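PDB 6NAG: clostripain-related protein from Bacteroides thetaiotaomicron, which is a secreted cysteine protease of the clostripain (C11) family that probably cleaves peptide bonds in proteins. Local coordinates for residues M115-V120 with V286-Y291; D281-V286 with S327-E332. The protein carries 1 engineered substitution. All coordinates share one frame; numbering follows the deposited sequence.

Interaction 1 (M115-V120 with V286-Y291); sequences MGWIPV and VIFFDY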
loop_
_atom_site.group_PDB
_atom_site.type_symbol
_atom_site.label_atom_id
_atom_site.label_comp_id
_atom_site.label_asym_id
_atom_site.label_seq_id
_atom_site.Cartn_x
_atom_site.Cartn_y
_atom_site.Cartn_z
ATOM N N MET A 115 4.094 -24.982 0.551
ATOM C CA MET A 115 5.480 -25.421 0.639
ATOM C C MET A 115 6.291 -24.426 1.467
ATOM O O MET A 115 7.487 -24.242 1.247
ATOM C CB MET A 115 6.081 -25.584 -0.759
ATOM C CG MET A 115 7.298 -26.495 -0.820
ATOM S SD MET A 115 6.978 -28.127 -0.128
ATOM C CE MET A 115 8.605 -28.861 -0.265
ATOM N N GLY A 116 5.623 -23.783 2.417
ATOM C CA GLY A 116 6.280 -22.875 3.339
ATOM C C GLY A 116 6.965 -21.684 2.702
ATOM O O GLY A 116 6.420 -21.037 1.810
ATOM N N TRP A 117 8.175 -21.398 3.174
ATOM C CA TRP A 117 8.928 -20.226 2.742
ATOM C C TRP A 117 9.691 -20.470 1.449
ATOM O O TRP A 117 10.240 -19.534 0.864
ATOM C CB TRP A 117 9.910 -19.806 3.834
ATOM C CG TRP A 117 10.918 -20.870 4.144
ATOM C CD1 TRP A 117 10.806 -21.854 5.080
ATOM C CD2 TRP A 117 12.184 -21.067 3.503
ATOM N NE1 TRP A 117 11.925 -22.649 5.067
ATOM C CE2 TRP A 117 12.787 -22.186 4.107
ATOM C CE3 TRP A 117 12.867 -20.405 2.478
ATOM C CZ2 TRP A 117 14.040 -22.658 3.723
ATOM C CZ3 TRP A 117 14.110 -20.874 2.098
ATOM C CH2 TRP A 117 14.683 -21.990 2.718
ATOM N N ILE A 118 9.737 -21.729 1.020
ATOM C CA ILE A 118 10.508 -22.131 -0.154
ATOM C C ILE A 118 10.178 -21.279 -1.374
ATOM O O ILE A 118 9.014 -21.147 -1.747
ATOM C CB ILE A 118 10.266 -23.615 -0.498
ATOM C CG1 ILE A 118 10.633 -24.504 0.691
ATOM C CG2 ILE A 118 11.057 -24.018 -1.733
ATOM C CD1 ILE A 118 12.068 -24.362 1.142
ATOM N N PRO A 119 11.209 -20.678 -1.986
ATOM C CA PRO A 119 11.025 -19.844 -3.178
ATOM C C PRO A 119 10.584 -20.657 -4.390
ATOM O O PRO A 119 10.944 -21.827 -4.509
ATOM C CB PRO A 119 12.414 -19.236 -3.400
ATOM C CG PRO A 119 13.350 -20.185 -2.744
ATOM C CD PRO A 119 12.617 -20.724 -1.555
ATOM N N VAL A 120 9.807 -20.036 -5.272
ATOM C CA VAL A 120 9.326 -20.695 -6.480
ATOM C C VAL A 120 10.494 -21.076 -7.385
ATOM O O VAL A 120 10.471 -22.118 -8.039
ATOM C CB VAL A 120 8.338 -19.795 -7.256
ATOM C CG1 VAL A 120 7.847 -20.493 -8.517
ATOM C CG2 VAL A 120 7.164 -19.412 -6.373
ATOM N N VAL A 286 15.241 -33.536 5.761
ATOM C CA VAL A 286 14.111 -32.798 6.309
ATOM C C VAL A 286 14.212 -31.314 5.972
ATOM O O VAL A 286 15.285 -30.720 6.059
ATOM C CB VAL A 286 14.022 -32.971 7.840
ATOM C CG1 VAL A 286 12.797 -32.262 8.397
ATOM C CG2 VAL A 286 14.002 -34.444 8.206
ATOM N N ILE A 287 13.090 -30.723 5.577
ATOM C CA ILE A 287 13.039 -29.295 5.295
ATOM C C ILE A 287 12.485 -28.530 6.493
ATOM O O ILE A 287 13.032 -27.502 6.891
ATOM C CB ILE A 287 12.178 -28.992 4.054
ATOM C CG1 ILE A 287 12.706 -29.758 2.838
ATOM C CG2 ILE A 287 12.152 -27.499 3.772
ATOM C CD1 ILE A 287 11.889 -29.550 1.583
ATOM N N PHE A 288 11.404 -29.043 7.070
ATOM C CA PHE A 288 10.723 -28.357 8.161
ATOM C C PHE A 288 10.890 -29.084 9.493
ATOM O O PHE A 288 10.237 -30.097 9.746
ATOM C CB PHE A 288 9.236 -28.196 7.834
ATOM C CG PHE A 288 8.976 -27.549 6.503
ATOM C CD1 PHE A 288 9.076 -26.176 6.353
ATOM C CD2 PHE A 288 8.634 -28.314 5.401
ATOM C CE1 PHE A 288 8.840 -25.578 5.129
ATOM C CE2 PHE A 288 8.396 -27.722 4.175
ATOM C CZ PHE A 288 8.499 -26.352 4.039
ATOM N N PHE A 289 11.769 -28.557 10.339
ATOM C CA PHE A 289 12.000 -29.111 11.669
ATOM C C PHE A 289 11.134 -28.404 12.700
ATOM O O PHE A 289 10.754 -27.254 12.506
ATOM C CB PHE A 289 13.470 -28.977 12.073
ATOM C CG PHE A 289 14.433 -29.604 11.110
ATOM C CD1 PHE A 289 14.866 -28.911 9.991
ATOM C CD2 PHE A 289 14.929 -30.876 11.337
ATOM C CE1 PHE A 289 15.759 -29.480 9.109
ATOM C CE2 PHE A 289 15.825 -31.451 10.459
ATOM C CZ PHE A 289 16.241 -30.751 9.344
ATOM N N ASP A 290 10.835 -29.084 13.801
ATOM C CA ASP A 290 10.152 -28.442 14.916
ATOM C C ASP A 290 11.066 -27.388 15.532
ATOM O O ASP A 290 12.192 -27.691 15.924
ATOM C CB ASP A 290 9.732 -29.470 15.965
ATOM C CG ASP A 290 9.022 -28.841 17.146
ATOM O OD1 ASP A 290 7.831 -28.494 17.009
ATOM O OD2 ASP A 290 9.653 -28.696 18.213
ATOM N N TYR A 291 10.581 -26.152 15.603
ATOM C CA TYR A 291 11.388 -25.031 16.077
ATOM C C TYR A 291 11.818 -25.226 17.530
ATOM O O TYR A 291 12.996 -25.079 17.857
ATOM C CB TYR A 291 10.612 -23.717 15.922
ATOM C CG TYR A 291 11.437 -22.457 16.111
ATOM C CD1 TYR A 291 12.821 -22.509 16.217
ATOM C CD2 TYR A 291 10.824 -21.214 16.188
ATOM C CE1 TYR A 291 13.569 -21.362 16.395
ATOM C CE2 TYR A 291 11.564 -20.061 16.364
ATOM C CZ TYR A 291 12.937 -20.141 16.466
ATOM O OH TYR A 291 13.678 -18.997 16.643
#
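Phe288 and Ile287 pack, fully buried, against the turn 115-118, Met115 and Ile118 meeting Ile287 and the turn backbone meeting Phe288. The Phe288 ring meets the backbone end-on: its CZ lies 3.6 Å from Met115 O, which sits at the ring edge near the ring plane. Its CE1 comes within 4.1 Å of Gly116 CA and reaches CD1 of Trp117 obliquely, while one face of the ring rests on CG2 of its own neighbour, Ile287, and Tyr180 stacks on it from outside the two segments. Ile287 uses both branches. CD1 ends 3.8 Å from the methyl CE of Met115, the two chains crossing at about a right angle; CG2, anti to the backbone N, lies 4.1 Å from CD1 of Ile118. Met115 gets there through a bend at chi2 (55°) that brings its terminal methyl CE to Ile287. On the polar side, Trp117 NE1 and Ile287 O both bond to Ser344 OG, fastening the two segments through a third. The type II' beta turn 115-118, with Gly116 at positive phi (61°), lies beyond strand 105-111 of a caspase-like alpha/beta fold, where, as in other clan CD peptidases, this loop probably borders the active site.

Interaction 2 (D281-V286 with S327-E332); sequences DGYYPV and SMSRGE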
loop_
_atom_site.group_PDB
_atom_site.type_symbol
_atom_site.label_atom_id
_atom_site.label_comp_id
_atom_site.label_asym_id
_atom_site.label_seq_id
_atom_site.Cartn_x
_atom_site.Cartn_y
_atom_site.Cartn_z
ATOM N N ASP A 281 7.897 -32.858 8.424
ATOM C CA ASP A 281 7.534 -33.143 7.041
ATOM C C ASP A 281 7.810 -34.610 6.724
ATOM O O ASP A 281 8.187 -35.380 7.606
ATOM C CB ASP A 281 8.283 -32.223 6.066
ATOM C CG ASP A 281 9.793 -32.272 6.236
ATOM O OD1 ASP A 281 10.344 -33.349 6.545
ATOM O OD2 ASP A 281 10.437 -31.221 6.044
ATOM N N GLY A 282 7.628 -34.991 5.465
ATOM C CA GLY A 282 7.881 -36.359 5.050
ATOM C C GLY A 282 9.018 -36.454 4.055
ATOM O O GLY A 282 9.059 -37.368 3.232
ATOM N N TYR A 283 9.953 -35.513 4.138
ATOM C CA TYR A 283 11.044 -35.433 3.174
ATOM C C TYR A 283 12.380 -35.859 3.773
ATOM O O TYR A 283 12.567 -35.831 4.989
ATOM C CB TYR A 283 11.153 -34.010 2.626
ATOM C CG TYR A 283 9.865 -33.492 2.031
ATOM C CD1 TYR A 283 9.079 -34.300 1.222
ATOM C CD2 TYR A 283 9.428 -32.200 2.291
ATOM C CE1 TYR A 283 7.897 -33.834 0.680
ATOM C CE2 TYR A 283 8.248 -31.726 1.754
ATOM C CZ TYR A 283 7.487 -32.547 0.948
ATOM O OH TYR A 283 6.310 -32.079 0.410
ATOM N N TYR A 284 13.304 -36.259 2.906
ATOM C CA TYR A 284 14.665 -36.570 3.321
ATOM C C TYR A 284 15.658 -36.042 2.289
ATOM O O TYR A 284 15.656 -36.490 1.144
ATOM C CB TYR A 284 14.850 -38.074 3.521
ATOM C CG TYR A 284 16.184 -38.434 4.132
ATOM C CD1 TYR A 284 16.469 -38.121 5.455
ATOM C CD2 TYR A 284 17.158 -39.087 3.389
ATOM C CE1 TYR A 284 17.688 -38.445 6.019
ATOM C CE2 TYR A 284 18.379 -39.416 3.946
ATOM C CZ TYR A 284 18.639 -39.094 5.260
ATOM O OH TYR A 284 19.852 -39.419 5.819
ATOM N N PRO A 285 16.514 -35.085 2.688
ATOM C CA PRO A 285 16.644 -34.491 4.026
ATOM C C PRO A 285 15.429 -33.669 4.453
ATOM O O PRO A 285 14.681 -33.183 3.607
ATOM C CB PRO A 285 17.876 -33.586 3.893
ATOM C CG PRO A 285 18.597 -34.076 2.685
ATOM C CD PRO A 285 17.528 -34.556 1.762
ATOM N N VAL A 286 15.241 -33.536 5.761
ATOM C CA VAL A 286 14.111 -32.798 6.309
ATOM C C VAL A 286 14.212 -31.314 5.972
ATOM O O VAL A 286 15.285 -30.720 6.059
ATOM C CB VAL A 286 14.022 -32.971 7.840
ATOM C CG1 VAL A 286 12.797 -32.262 8.397
ATOM C CG2 VAL A 286 14.002 -34.444 8.206
ATOM N N SER A 327 2.019 -37.848 5.783
ATOM C CA SER A 327 2.715 -37.331 4.613
ATOM C C SER A 327 2.604 -38.327 3.466
ATOM O O SER A 327 2.739 -39.531 3.670
ATOM C CB SER A 327 4.183 -37.048 4.932
ATOM O OG SER A 327 4.872 -36.586 3.785
ATOM N N MET A 328 2.356 -37.825 2.262
ATOM C CA MET A 328 2.221 -38.689 1.094
ATOM C C MET A 328 3.542 -39.363 0.741
ATOM O O MET A 328 3.565 -40.365 0.026
ATOM C CB MET A 328 1.710 -37.898 -0.111
ATOM C CG MET A 328 0.325 -37.304 0.065
ATOM S SD MET A 328 -0.339 -36.670 -1.487
ATOM C CE MET A 328 1.017 -35.641 -2.039
ATOM N N SER A 329 4.639 -38.812 1.248
ATOM C CA SER A 329 5.969 -39.290 0.893
ATOM C C SER A 329 6.470 -40.413 1.797
ATOM O O SER A 329 7.398 -41.132 1.430
ATOM C CB SER A 329 6.966 -38.130 0.917
ATOM O OG SER A 329 6.648 -37.168 -0.072
ATOM N N ARG A 330 5.867 -40.571 2.972
ATOM C CA ARG A 330 6.319 -41.617 3.886
ATOM C C ARG A 330 5.239 -42.140 4.836
ATOM O O ARG A 330 5.489 -43.065 5.608
ATOM C CB ARG A 330 7.515 -41.116 4.701
ATOM C CG ARG A 330 7.190 -40.058 5.732
ATOM C CD ARG A 330 8.204 -40.096 6.864
ATOM N NE ARG A 330 9.576 -39.946 6.389
ATOM C CZ ARG A 330 10.650 -40.277 7.099
ATOM N NH1 ARG A 330 10.514 -40.786 8.315
ATOM N NH2 ARG A 330 11.862 -40.106 6.589
ATOM N N GLY A 331 4.046 -41.561 4.780
ATOM C CA GLY A 331 2.946 -42.030 5.604
ATOM C C GLY A 331 2.841 -41.318 6.938
ATOM O O GLY A 331 3.174 -40.139 7.051
ATOM N N GLU A 332 2.376 -42.038 7.956
ATOM C CA GLU A 332 2.189 -41.457 9.281
ATOM C C GLU A 332 3.507 -41.342 10.041
ATOM O O GLU A 332 4.318 -42.268 10.046
ATOM C CB GLU A 332 1.188 -42.283 10.091
ATOM C CG GLU A 332 -0.212 -42.305 9.503
ATOM C CD GLU A 332 -1.229 -42.922 10.442
ATOM O OE1 GLU A 332 -1.046 -42.814 11.672
ATOM O OE2 GLU A 332 -2.211 -43.516 9.951
HETATM O O HOH W 1 11.026 -39.329 3.887
#
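Gly282 and Ser327 bring their backbones to 5.3 Å, CA to CA, where the loop 281-286 runs past the hairpin turn that joins strands 324-327 and 331-334. Three side chains of the hairpin end close round the glycine. Ser327 OG lies 3.3 Å from Gly282 CA; chi1 of 178° holds this hydroxyl anti to its own backbone N, and Glu203 OE2 is its hydrogen-bond partner. Ser329 sets CB 3.2 Å from Gly282 O and brings OG to the edge of the Tyr283 ring, near the ring plane and closest to CE1. Beyond them Arg330 lays its aliphatic part alongside, CG 3.8 Å from Gly282 CA. The hairpin carries a classic beta bulge, Arg330 and Gly331 both facing Ser327, and the pair Ser327 and Gly331 is bonded in both directions. On the opposing loop an Asx turn sets the path: Asp281 OD1 accepts from Tyr283 N (3.3 Å), met from well above the carboxylate plane. Arg330 bends at chi3 (56°), and its guanidinium takes water 1 at its edge. That water accepts from Arg330 NH2 and donates to Gly282 O, both at 2.9 Å, bridging the two segments. The NH2 groups of Arg279 and Arg330 lie close together; Arg279 also bonds the carbonyls of Asp281 and Tyr283, which with the water probably offsets the like charges.

Overall arrangement
From the N terminus, the chain lays down the first five strands of the central mixed sheet before 115-120, leaves for 165 residues that hold three more, and returns at 286-291, where interaction 1 closes its long loop. Interaction 2 starts inside that loop, at 281-286, and closes later at 327-332, so the two cross rather than nest. They share Val286, and their centres are about 12 Å apart. Asp281 is the joint: OD2 probably accepts from the backbone N of both Ile287 and Phe288, while Met115 CE packs on Tyr283 across the two contacts. Together they tie the turn after strand 113-114 to the loop ahead of strand 289-290, and that loop to the hairpin 324-334.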